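Local coordinates for protein putative peptidyl-prolyl cis-trans isomerase Cbf2 (PDB 3RFW) that serves as a SurA-like chaperone and probably catalyses the cis-trans isomerisation of peptidyl-proline bonds, at residues K106-A111 and Q209-I214; A111-K116 and D179-L184. One frame throughout, in Å; residues are numbered along the deposited sequence.

Contact 1: residues K106-A111 and Q209-I214; sequences KYVKPA and QAKGQI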
loop_
_atom_site.group_PDB
_atom_site.type_symbol
_atom_site.label_atom_id
_atom_site.label_comp_id
_atom_site.label_asym_id
_atom_site.label_seq_id
_atom_site.Cartn_x
_atom_site.Cartn_y
_atom_site.Cartn_z
ATOM N N LYS A 106 -8.327 27.286 9.993
ATOM C CA LYS A 106 -7.972 25.852 10.028
ATOM C C LYS A 106 -7.036 25.448 8.898
ATOM O O LYS A 106 -6.444 24.374 8.949
ATOM C CB LYS A 106 -9.226 24.964 10.005
ATOM C CG LYS A 106 -10.153 25.166 11.196
ATOM C CD LYS A 106 -11.592 24.843 10.835
ATOM C CE LYS A 106 -12.544 25.233 11.956
ATOM N NZ LYS A 106 -13.823 25.762 11.405
ATOM N N TYR A 107 -6.937 26.282 7.863
ATOM C CA TYR A 107 -5.962 26.082 6.784
ATOM C C TYR A 107 -4.577 26.650 7.142
ATOM O O TYR A 107 -4.083 27.590 6.508
ATOM C CB TYR A 107 -6.477 26.683 5.471
ATOM C CG TYR A 107 -7.513 25.808 4.805
ATOM C CD1 TYR A 107 -7.162 24.557 4.313
ATOM C CD2 TYR A 107 -8.865 26.174 4.778
ATOM C CE1 TYR A 107 -8.108 23.706 3.757
ATOM C CE2 TYR A 107 -9.829 25.327 4.220
ATOM C CZ TYR A 107 -9.436 24.085 3.719
ATOM O OH TYR A 107 -10.351 23.204 3.185
ATOM N N VAL A 108 -3.973 26.078 8.175
ATOM C CA VAL A 108 -2.696 26.544 8.674
ATOM C C VAL A 108 -1.735 25.365 8.837
ATOM O O VAL A 108 -2.157 24.257 9.165
ATOM C CB VAL A 108 -2.859 27.243 10.043
ATOM C CG1 VAL A 108 -3.550 28.556 9.884
ATOM C CG2 VAL A 108 -3.626 26.367 11.008
ATOM N N LYS A 109 -0.438 25.618 8.687
ATOM C CA LYS A 109 0.586 24.676 9.152
ATOM C C LYS A 109 0.994 25.029 10.571
ATOM O O LYS A 109 1.327 26.181 10.855
ATOM C CB LYS A 109 1.809 24.722 8.240
ATOM C CG LYS A 109 1.460 24.733 6.765
ATOM C CD LYS A 109 2.640 24.314 5.892
ATOM C CE LYS A 109 2.284 24.423 4.410
ATOM N NZ LYS A 109 1.923 25.823 4.029
ATOM N N PRO A 110 0.954 24.046 11.477
ATOM C CA PRO A 110 1.126 24.325 12.893
ATOM C C PRO A 110 2.577 24.620 13.223
ATOM O O PRO A 110 3.471 24.317 12.434
ATOM C CB PRO A 110 0.683 23.026 13.555
ATOM C CG PRO A 110 0.994 21.985 12.540
ATOM C CD PRO A 110 0.663 22.625 11.226
ATOM N N ALA A 111 2.799 25.287 14.345
ATOM C CA ALA A 111 4.142 25.705 14.731
ATOM C C ALA A 111 4.933 24.466 15.119
ATOM O O ALA A 111 4.401 23.565 15.766
ATOM C CB ALA A 111 4.069 26.674 15.892
ATOM N N GLN A 209 9.731 26.624 13.610
ATOM C CA GLN A 209 8.936 27.068 12.473
ATOM C C GLN A 209 7.659 27.669 13.017
ATOM O O GLN A 209 7.011 27.060 13.855
ATOM C CB GLN A 209 8.604 25.876 11.574
ATOM C CG GLN A 209 8.200 26.254 10.165
ATOM C CD GLN A 209 8.043 25.024 9.267
ATOM O OE1 GLN A 209 6.979 24.392 9.236
ATOM N NE2 GLN A 209 9.119 24.651 8.581
ATOM N N ALA A 210 7.357 28.901 12.631
ATOM C CA ALA A 210 6.128 29.553 13.098
ATOM C C ALA A 210 4.933 28.954 12.356
ATOM O O ALA A 210 5.058 28.514 11.216
ATOM C CB ALA A 210 6.189 31.069 12.868
ATOM N N LYS A 211 3.800 28.898 13.031
ATOM C CA LYS A 211 2.506 28.689 12.382
ATOM C C LYS A 211 2.468 29.389 11.020
ATOM O O LYS A 211 2.766 30.577 10.922
ATOM C CB LYS A 211 1.419 29.252 13.294
ATOM C CG LYS A 211 0.037 28.663 13.118
ATOM C CD LYS A 211 -0.916 29.183 14.226
ATOM C CE LYS A 211 -2.368 28.860 13.866
ATOM N NZ LYS A 211 -3.359 29.576 14.709
ATOM N N GLY A 212 2.146 28.652 9.966
ATOM C CA GLY A 212 2.054 29.236 8.628
ATOM C C GLY A 212 0.636 29.181 8.079
ATOM O O GLY A 212 -0.111 28.249 8.372
ATOM N N GLN A 213 0.235 30.233 7.380
ATOM C CA GLN A 213 -1.070 30.294 6.741
ATOM C C GLN A 213 -1.013 29.646 5.366
ATOM O O GLN A 213 -0.255 30.075 4.503
ATOM C CB GLN A 213 -1.515 31.747 6.604
ATOM C CG GLN A 213 -2.878 31.940 5.895
ATOM C CD GLN A 213 -4.042 31.465 6.749
ATOM O OE1 GLN A 213 -4.193 31.882 7.907
ATOM N NE2 GLN A 213 -4.813 30.516 6.219
ATOM N N ILE A 214 -1.846 28.637 5.140
ATOM C CA ILE A 214 -2.049 28.135 3.779
ATOM C C ILE A 214 -2.908 29.070 2.943
ATOM O O ILE A 214 -3.928 29.588 3.415
ATOM C CB ILE A 214 -2.621 26.687 3.806
ATOM C CG1 ILE A 214 -1.686 25.787 4.622
ATOM C CG2 ILE A 214 -2.779 26.146 2.395
ATOM C CD1 ILE A 214 -2.284 24.451 5.070
HETATM O O HOH W 1 2.053 28.553 5.252
#
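The flat carboxamide of Gln213 bonds within its own plane: NE2 donates to Ile214 O at 3.1 Å, with the acceptor only 3° out of the amide plane and the N-H nearly straight at 169°. Tyr107 O also lies close to this nitrogen, but the angle is too poor for a hydrogen bond; OE1 instead faces the methyl CG1 of Val108. NE2 also donates to Lys104 O, so the amide's rotation is well defined. The Tyr107 side chain turns from the pairing and touches Val219 and Ile223 of helix 216-246.

Three backbone bonds, each in its acceptor's carbonyl plane, fix the antiparallel register. Lys109 and Gly212 form the hydrogen-bonded pair, with Lys109 N to Gly212 O at 2.7 Å and Gly212 N to Lys109 O at 2.8 Å. Val108 and Gln213 form the adjoining non-hydrogen-bonded pair, closed on its far side by Ile214 N to Tyr107 O, 2.8 Å. Tyr107 centres an inverse gamma turn.

On the face with Val108 and Gln213, the extended chain of Lys211 crosses obliquely, its CE 4.0 Å from Val108 CG2. On the Lys109 face, the Lys109 side chain crosses that of Ile214 at about a right angle, CG lying 3.9 Å from Ile214 CG1. A bend at chi4 (60°) takes NZ to a water that donates a weak bond to Gln213 O. Past Pro110 the strands stay close through C-H...O contacts: Ala111 CA lies 3.3 Å from Gln209 O.

With no buried residue among those touching, this is a slender two-stranded antiparallel connection between the parvulin-type isomerase domain and the helices 93-103 and 216-246, consistent with the linked-domain architecture of SurA-like chaperones.

Contact 2: residues A111-K116 and D179-L184; sequences ARVQAK and DAAFAL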
loop_
_atom_site.group_PDB
_atom_site.type_symbol
_atom_site.label_atom_id
_atom_site.label_comp_id
_atom_site.label_asym_id
_atom_site.label_seq_id
_atom_site.Cartn_x
_atom_site.Cartn_y
_atom_site.Cartn_z
ATOM N N ALA A 111 2.799 25.287 14.345
ATOM C CA ALA A 111 4.142 25.705 14.731
ATOM C C ALA A 111 4.933 24.466 15.119
ATOM O O ALA A 111 4.401 23.565 15.766
ATOM C CB ALA A 111 4.069 26.674 15.892
ATOM N N ARG A 112 6.197 24.408 14.723
ATOM C CA ARG A 112 7.037 23.271 15.076
ATOM C C ARG A 112 8.318 23.750 15.757
ATOM O O ARG A 112 8.805 24.859 15.495
ATOM C CB ARG A 112 7.404 22.470 13.824
ATOM C CG ARG A 112 6.273 21.622 13.253
ATOM C CD ARG A 112 6.334 21.525 11.722
ATOM N NE ARG A 112 7.264 20.499 11.230
ATOM C CZ ARG A 112 8.258 20.736 10.372
ATOM N NH1 ARG A 112 8.483 21.972 9.940
ATOM N NH2 ARG A 112 9.036 19.744 9.949
ATOM N N VAL A 113 8.917 22.864 16.540
ATOM C CA VAL A 113 10.265 23.077 17.039
ATOM C C VAL A 113 11.156 21.870 16.755
ATOM O O VAL A 113 10.683 20.737 16.673
ATOM C CB VAL A 113 10.260 23.352 18.536
ATOM C CG1 VAL A 113 9.639 22.187 19.270
ATOM C CG2 VAL A 113 11.686 23.578 19.028
ATOM N N GLN A 114 12.442 22.138 16.552
ATOM C CA GLN A 114 13.451 21.098 16.453
ATOM C C GLN A 114 14.391 21.188 17.662
ATOM O O GLN A 114 15.123 22.165 17.812
ATOM C CB GLN A 114 14.235 21.268 15.141
ATOM C CG GLN A 114 15.198 20.107 14.818
ATOM C CD GLN A 114 16.210 20.433 13.710
ATOM O OE1 GLN A 114 16.613 21.579 13.522
ATOM N NE2 GLN A 114 16.653 19.401 13.002
ATOM N N ALA A 115 14.416 20.155 18.498
ATOM C CA ALA A 115 15.131 20.248 19.776
ATOM C C ALA A 115 15.846 18.962 20.149
ATOM O O ALA A 115 15.483 17.882 19.667
ATOM C CB ALA A 115 14.178 20.670 20.889
ATOM N N LYS A 116 16.861 19.083 21.001
ATOM C CA LYS A 116 17.406 17.943 21.729
ATOM C C LYS A 116 17.068 18.053 23.210
ATOM O O LYS A 116 16.845 19.148 23.709
ATOM C CB LYS A 116 18.938 17.878 21.547
ATOM C CG LYS A 116 19.378 17.478 20.124
ATOM C CD LYS A 116 20.885 17.438 19.996
ATOM C CE LYS A 116 21.329 17.653 18.554
ATOM N NZ LYS A 116 22.811 17.701 18.465
ATOM N N ASP A 179 5.776 23.466 26.474
ATOM C CA ASP A 179 5.825 24.856 26.904
ATOM C C ASP A 179 7.243 25.418 26.907
ATOM O O ASP A 179 7.504 26.473 26.328
ATOM C CB ASP A 179 5.189 25.031 28.294
ATOM C CG ASP A 179 3.653 25.016 28.252
ATOM O OD1 ASP A 179 3.068 24.907 27.142
ATOM O OD2 ASP A 179 3.036 25.095 29.340
ATOM N N ALA A 180 8.162 24.747 27.583
ATOM C CA ALA A 180 9.519 25.278 27.644
ATOM C C ALA A 180 10.186 25.317 26.261
ATOM O O ALA A 180 10.889 26.279 25.934
ATOM C CB ALA A 180 10.366 24.509 28.651
ATOM N N ALA A 181 9.924 24.305 25.434
ATOM C CA ALA A 181 10.625 24.172 24.161
ATOM C C ALA A 181 10.166 25.217 23.129
ATOM O O ALA A 181 10.977 25.750 22.370
ATOM C CB ALA A 181 10.482 22.757 23.601
ATOM N N PHE A 182 8.878 25.532 23.140
ATOM C CA PHE A 182 8.358 26.662 22.366
ATOM C C PHE A 182 8.788 28.043 22.862
ATOM O O PHE A 182 8.887 28.980 22.068
ATOM C CB PHE A 182 6.839 26.579 22.195
ATOM C CG PHE A 182 6.415 25.648 21.096
ATOM C CD1 PHE A 182 6.463 24.280 21.278
ATOM C CD2 PHE A 182 6.116 26.131 19.834
ATOM C CE1 PHE A 182 6.108 23.413 20.252
ATOM C CE2 PHE A 182 5.738 25.267 18.801
ATOM C CZ PHE A 182 5.723 23.912 19.019
ATOM N N ALA A 183 9.057 28.172 24.160
ATOM C CA ALA A 183 9.446 29.469 24.697
ATOM C C ALA A 183 10.878 29.863 24.361
ATOM O O ALA A 183 11.179 31.048 24.241
ATOM C CB ALA A 183 9.206 29.540 26.182
ATOM N N LEU A 184 11.758 28.882 24.183
ATOM C CA LEU A 184 13.174 29.157 24.002
ATOM C C LEU A 184 13.464 29.881 22.709
ATOM O O LEU A 184 12.757 29.710 21.715
ATOM C CB LEU A 184 13.998 27.862 24.025
ATOM C CG LEU A 184 14.032 27.109 25.363
ATOM C CD1 LEU A 184 14.350 25.643 25.126
ATOM C CD2 LEU A 184 15.042 27.745 26.323
#
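Phe182 lays one face of its ring against Val113, whose CB sits over that face and whose CG1 comes within 3.9 Å of Phe182 CE1. The valine's first torsion (chi1 59°) puts CG1 in the crowded position between backbone N and carbonyl carbon; Val113 CG2, anti to the N, lies 4.0 Å from Ala181 O. At the ring's edge, near its plane, lies the backbone of Ala111: its O is 3.5 Å from Phe182 CZ, an approach in which the ring's C-H edge is probably electrostatically compatible with the carbonyl. The methyl CB of Ala111 adds an apolar touch on Phe182 CE2, 3.6 Å away.

No hydrogen bond crosses the contact. Here helix 175-183 crosses strand 108-120 of the four-stranded antiparallel sheet of the parvulin (PpiC-type) fold. The axes of 112-116 and 179-183 pass 8.9 Å apart at 97°, and the helix meets the strand through the consecutive residues Ala181 and Phe182. Alternation along the strand sends Val113 toward the helix, where Ala181 CB lies 4.4 Å from Val113 CG1, while Arg112 points away and makes a cation-pi interaction with Trp167. Val113 and Ala115 also touch Phe168 of the adjacent strand 164-168.

Overall arrangement
Strand 108-120 runs through both contacts, which share Ala111 and have centres 15 Å apart. Contact 1 pairs the strand's first residues with the last of strand 199-213; contact 2 sets the following residues against helix 175-183. Along the chain, both segments of contact 2 fall between those of contact 1, or at their shared Ala111, so the isomerase domain leaves and rejoins the rest of the chain through neighbouring strands of one sheet. The two meet directly where Gln209 N approaches Arg112 O at 2.7 Å, a probable hydrogen bond. Exposed strand pairing at contact 1 thus gives way to a partly buried helix-on-sheet interface at contact 2.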